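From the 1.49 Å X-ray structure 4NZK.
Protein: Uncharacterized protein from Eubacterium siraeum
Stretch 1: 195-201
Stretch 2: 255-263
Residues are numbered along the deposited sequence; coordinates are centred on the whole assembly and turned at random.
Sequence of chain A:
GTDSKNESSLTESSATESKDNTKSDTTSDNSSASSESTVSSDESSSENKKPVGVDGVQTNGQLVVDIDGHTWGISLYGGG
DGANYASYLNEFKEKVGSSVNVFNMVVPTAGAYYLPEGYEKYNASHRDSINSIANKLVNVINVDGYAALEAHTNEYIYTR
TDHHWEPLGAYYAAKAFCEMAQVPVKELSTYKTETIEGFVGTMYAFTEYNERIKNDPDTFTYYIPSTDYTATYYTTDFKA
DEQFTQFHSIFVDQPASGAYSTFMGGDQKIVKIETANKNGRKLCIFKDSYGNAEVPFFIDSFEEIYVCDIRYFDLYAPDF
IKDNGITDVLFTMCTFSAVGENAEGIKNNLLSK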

ATOM      1  N   THR A 195      -7.468   9.433  15.500  1.00 15.83           N
ATOM      2  CA  THR A 195      -8.136   8.167  15.736  1.00 16.36           C
ATOM      3  C   THR A 195      -9.574   8.180  15.246  1.00 18.55           C
ATOM      4  O   THR A 195     -10.312   9.165  15.472  1.00 21.54           O
ATOM      5  CB  THR A 195      -8.146   7.859  17.245  1.00 21.32           C
ATOM      6  OG1 THR A 195      -6.808   7.906  17.782  1.00 24.86           O
ATOM      7  CG2 THR A 195      -8.726   6.529  17.520  1.00 23.02           C
ATOM      8  N   ILE A 196      -9.943   7.098  14.565  1.00 16.11           N
ATOM      9  CA  ILE A 196     -11.321   6.869  14.125  1.00 16.30           C
ATOM     10  C   ILE A 196     -11.774   5.577  14.784  1.00 16.33           C
ATOM     11  O   ILE A 196     -11.239   4.488  14.491  1.00 18.60           O
ATOM     12  CB  ILE A 196     -11.456   6.768  12.589  1.00 19.53           C
ATOM     13  CG1 ILE A 196     -10.959   8.069  11.916  1.00 18.99           C
ATOM     14  CG2 ILE A 196     -12.906   6.451  12.168  1.00 19.09           C
ATOM     15  CD1 ILE A 196     -10.827   8.017  10.422  1.00 22.41           C
ATOM     16  N   GLU A 197     -12.786   5.686  15.641  1.00 19.91           N
ATOM     17  CA  GLU A 197     -13.329   4.531  16.314  1.00 18.15           C
ATOM     18  C   GLU A 197     -14.463   3.937  15.474  1.00 15.74           C
ATOM     19  O   GLU A 197     -15.028   4.610  14.599  1.00 18.70           O
ATOM     20  CB  GLU A 197     -13.865   4.912  17.696  1.00 19.58           C
ATOM     21  CG  GLU A 197     -12.807   5.474  18.635  1.00 24.08           C
ATOM     22  CD  GLU A 197     -11.817   4.429  19.136  1.00 33.91           C
ATOM     23  OE1 GLU A 197     -11.971   3.218  18.812  1.00 39.82           O
ATOM     24  OE2 GLU A 197     -10.846   4.820  19.849  1.00 36.20           O
ATOM     25  N   GLY A 198     -14.731   2.664  15.713  1.00 19.79           N
ATOM     26  CA  GLY A 198     -15.859   1.986  15.088  1.00 17.66           C
ATOM     27  C   GLY A 198     -15.682   1.758  13.591  1.00 16.96           C
ATOM     28  O   GLY A 198     -16.656   1.810  12.826  1.00 20.39           O
ATOM     29  N   PHE A 199     -14.457   1.443  13.174  1.00 15.58           N
ATOM     30  CA  PHE A 199     -14.183   1.161  11.774  1.00 13.78           C
ATOM     31  C   PHE A 199     -14.442  -0.304  11.429  1.00 13.54           C
ATOM     32  O   PHE A 199     -13.800  -1.204  11.942  1.00 14.28           O
ATOM     33  CB  PHE A 199     -12.722   1.484  11.464  1.00 15.71           C
ATOM     34  CG  PHE A 199     -12.264   1.118  10.070  1.00 15.14           C
ATOM     35  CD1 PHE A 199     -13.047   1.379   8.939  1.00 15.25           C
ATOM     36  CD2 PHE A 199     -10.999   0.583   9.870  1.00 15.55           C
ATOM     37  CE1 PHE A 199     -12.589   1.055   7.664  1.00 14.02           C
ATOM     38  CE2 PHE A 199     -10.549   0.263   8.596  1.00 16.90           C
ATOM     39  CZ  PHE A 199     -11.343   0.504   7.496  1.00 17.26           C
ATOM     40  N   VAL A 200     -15.405  -0.535  10.554  1.00 14.19           N
ATOM     41  CA  VAL A 200     -15.643  -1.860  10.003  1.00 14.04           C
ATOM     42  C   VAL A 200     -15.298  -1.734   8.524  1.00 13.94           C
ATOM     43  O   VAL A 200     -15.958  -0.996   7.757  1.00 15.69           O
ATOM     44  CB  VAL A 200     -17.101  -2.275  10.151  1.00 15.23           C
ATOM     45  CG1 VAL A 200     -17.364  -3.602   9.465  1.00 16.65           C
ATOM     46  CG2 VAL A 200     -17.507  -2.357  11.609  1.00 19.57           C
ATOM     47  N   GLY A 201     -14.274  -2.460   8.118  1.00 13.99           N
ATOM     48  CA  GLY A 201     -13.726  -2.330   6.788  1.00 14.03           C
ATOM     49  C   GLY A 201     -14.315  -3.317   5.787  1.00 14.13           C
ATOM     50  O   GLY A 201     -15.432  -3.849   5.976  1.00 13.17           O
TER
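Stretch 2, residues 255-263: PASGAYSTF

How does the second stretch lie on the first? Residues 256-262 form a 3-10 segment that packs against the strand around Ile196 and the corner at Gly198 that leads to Phe199. Its coil is held by backbone hydrogen bonds such as Ala259 N to Ala256 O (3.1 Å) and Thr262 N to Ala259 O (3.0 Å). The two backbones come nearest at Phe199 and Ala256, whose CA atoms are 5.3 Å apart. No direct hydrogen bond joins the stretches, so the fit rests mainly on side-chain packing.

What does Ile196 do with its side chain? Its CA-to-CB bond points toward the 3-10 segment, and chi1 m with chi2 t extends CD1 to 3.9 Å from Ala259 CB and 3.8 Å from Thr262 OG1. The other branch is used too: Ile196 CG2 lies 4.1 Å from Ala256 CB. Thr262, at chi1 m, turns its hydroxyl back to the preceding turn of the segment, where Thr262 OG1 donates to Ala259 O at 2.6 Å; this satisfies a polar atom beside an apolar neighbour.

Why does Phe199 matter when its CA-to-CB bond points sideways? With chi1 t and chi2 43°, the ring reaches closer to the second stretch than that bond suggests. Ala259 CB sits over one face, 3.8 Å from the centroid of the Phe199 ring and 17° off its normal, a CH-pi contact. Ser257 O lies at the ring's edge, 3.6 Å from Phe199 CE1. Ala256 O comes closer, 3.2 Å from Phe199 CD1.

What happens beyond the ring? Val200 O and Ser257 O, 4.2 Å apart, are both acceptors and cannot pair directly; one water donates to each, 2.7 Å from Val200 O and 2.7 Å from Ser257 O. Ser257, chi1 p, points its CA-to-CB bond away from the first stretch; the link to the water is made by its backbone carbonyl.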

ATOM      1  N   PRO A 255     -16.757   9.276   6.710  1.00 21.23           N
ATOM      2  CA  PRO A 255     -17.446   8.592   7.792  1.00 24.74           C
ATOM      3  C   PRO A 255     -16.552   7.426   8.282  1.00 20.71           C
ATOM      4  O   PRO A 255     -15.589   7.054   7.592  1.00 24.54           O
ATOM      5  CB  PRO A 255     -18.724   8.077   7.116  1.00 30.89           C
ATOM      6  CG  PRO A 255     -18.373   7.929   5.666  1.00 30.94           C
ATOM      7  CD  PRO A 255     -17.326   8.976   5.378  1.00 26.05           C
ATOM      8  N   ALA A 256     -16.862   6.856   9.440  1.00 23.43           N
ATOM      9  CA  ALA A 256     -16.077   5.749  10.025  1.00 21.19           C
ATOM     10  C   ALA A 256     -15.874   4.583   9.046  1.00 20.59           C
ATOM     11  O   ALA A 256     -14.777   4.047   8.948  1.00 20.17           O
ATOM     12  CB  ALA A 256     -16.699   5.262  11.332  1.00 24.03           C
ATOM     13  N   SER A 257     -16.919   4.200   8.309  1.00 21.83           N
ATOM     14  CA  SER A 257     -16.793   3.113   7.311  1.00 22.14           C
ATOM     15  C   SER A 257     -15.752   3.419   6.202  1.00 18.41           C
ATOM     16  O   SER A 257     -15.168   2.509   5.580  1.00 21.72           O
ATOM     17  CB  SER A 257     -18.159   2.825   6.677  1.00 24.10           C
ATOM     18  OG  SER A 257     -18.644   3.978   5.991  1.00 29.52           O
ATOM     19  N   GLY A 258     -15.542   4.701   5.936  1.00 19.27           N
ATOM     20  CA  GLY A 258     -14.606   5.129   4.928  1.00 17.96           C
ATOM     21  C   GLY A 258     -13.221   5.465   5.459  1.00 15.57           C
ATOM     22  O   GLY A 258     -12.448   6.119   4.770  1.00 18.17           O
ATOM     23  N   ALA A 259     -12.883   4.977   6.656  1.00 14.37           N
ATOM     24  CA  ALA A 259     -11.638   5.374   7.289  1.00 14.10           C
ATOM     25  C   ALA A 259     -10.434   5.238   6.396  1.00 12.73           C
ATOM     26  O   ALA A 259      -9.544   6.107   6.399  1.00 14.56           O
ATOM     27  CB  ALA A 259     -11.400   4.603   8.573  1.00 16.47           C
ATOM     28  N   TYR A 260     -10.333   4.130   5.670  1.00 14.09           N
ATOM     29  CA  TYR A 260      -9.126   3.938   4.839  1.00 12.91           C
ATOM     30  C   TYR A 260      -9.034   4.954   3.707  1.00 15.43           C
ATOM     31  O   TYR A 260      -7.938   5.310   3.267  1.00 15.15           O
ATOM     32  CB  TYR A 260      -8.997   2.501   4.312  1.00 15.54           C
ATOM     33  CG  TYR A 260      -7.608   2.190   3.793  1.00 14.05           C
ATOM     34  CD1 TYR A 260      -6.587   1.880   4.672  1.00 15.20           C
ATOM     35  CD2 TYR A 260      -7.295   2.266   2.415  1.00 13.70           C
ATOM     36  CE1 TYR A 260      -5.292   1.609   4.218  1.00 13.73           C
ATOM     37  CE2 TYR A 260      -6.008   1.998   1.955  1.00 13.54           C
ATOM     38  CZ  TYR A 260      -5.010   1.671   2.877  1.00 12.93           C
ATOM     39  OH  TYR A 260      -3.736   1.396   2.432  1.00 13.54           O
ATOM     40  N   SER A 261     -10.193   5.472   3.284  1.00 15.64           N
ATOM     41  CA  SER A 261     -10.243   6.482   2.240  1.00 14.91           C
ATOM     42  C   SER A 261      -9.861   7.873   2.761  1.00 14.91           C
ATOM     43  O   SER A 261      -9.861   8.832   2.029  1.00 17.47           O
ATOM     44  CB  SER A 261     -11.615   6.498   1.552  1.00 18.11           C
ATOM     45  OG  SER A 261     -11.765   5.315   0.815  1.00 23.00           O
ATOM     46  N   THR A 262      -9.564   7.982   4.051  1.00 13.71           N
ATOM     47  CA  THR A 262      -8.949   9.206   4.578  1.00 15.71           C
ATOM     48  C   THR A 262      -7.730   9.617   3.717  1.00 14.71           C
ATOM     49  O   THR A 262      -7.462  10.796   3.525  1.00 15.95           O
ATOM     50  CB  THR A 262      -8.512   8.999   6.036  1.00 16.30           C
ATOM     51  OG1 THR A 262      -9.662   8.677   6.825  1.00 18.46           O
ATOM     52  CG2 THR A 262      -7.819  10.219   6.586  1.00 20.26           C
ATOM     53  N   PHE A 263      -6.979   8.639   3.227  1.00 13.58           N
ATOM     54  CA  PHE A 263      -5.799   8.925   2.400  1.00 13.20           C
ATOM     55  C   PHE A 263      -6.209   9.216   0.938  1.00 15.25           C
ATOM     56  O   PHE A 263      -6.505   8.309   0.165  1.00 16.57           O
ATOM     57  CB  PHE A 263      -4.807   7.772   2.483  1.00 15.17           C
ATOM     58  CG  PHE A 263      -4.523   7.362   3.907  1.00 12.49           C
ATOM     59  CD1 PHE A 263      -4.069   8.292   4.826  1.00 15.08           C
ATOM     60  CD2 PHE A 263      -4.784   6.076   4.337  1.00 13.14           C
ATOM     61  CE1 PHE A 263      -3.876   7.922   6.154  1.00 17.53           C
ATOM     62  CE2 PHE A 263      -4.587   5.689   5.628  1.00 15.92           C
ATOM     63  CZ  PHE A 263      -4.122   6.612   6.551  1.00 18.17           C
TER
HETATM   64  O   HOH W   1     -16.057   0.001   5.260  1.00 25.48           O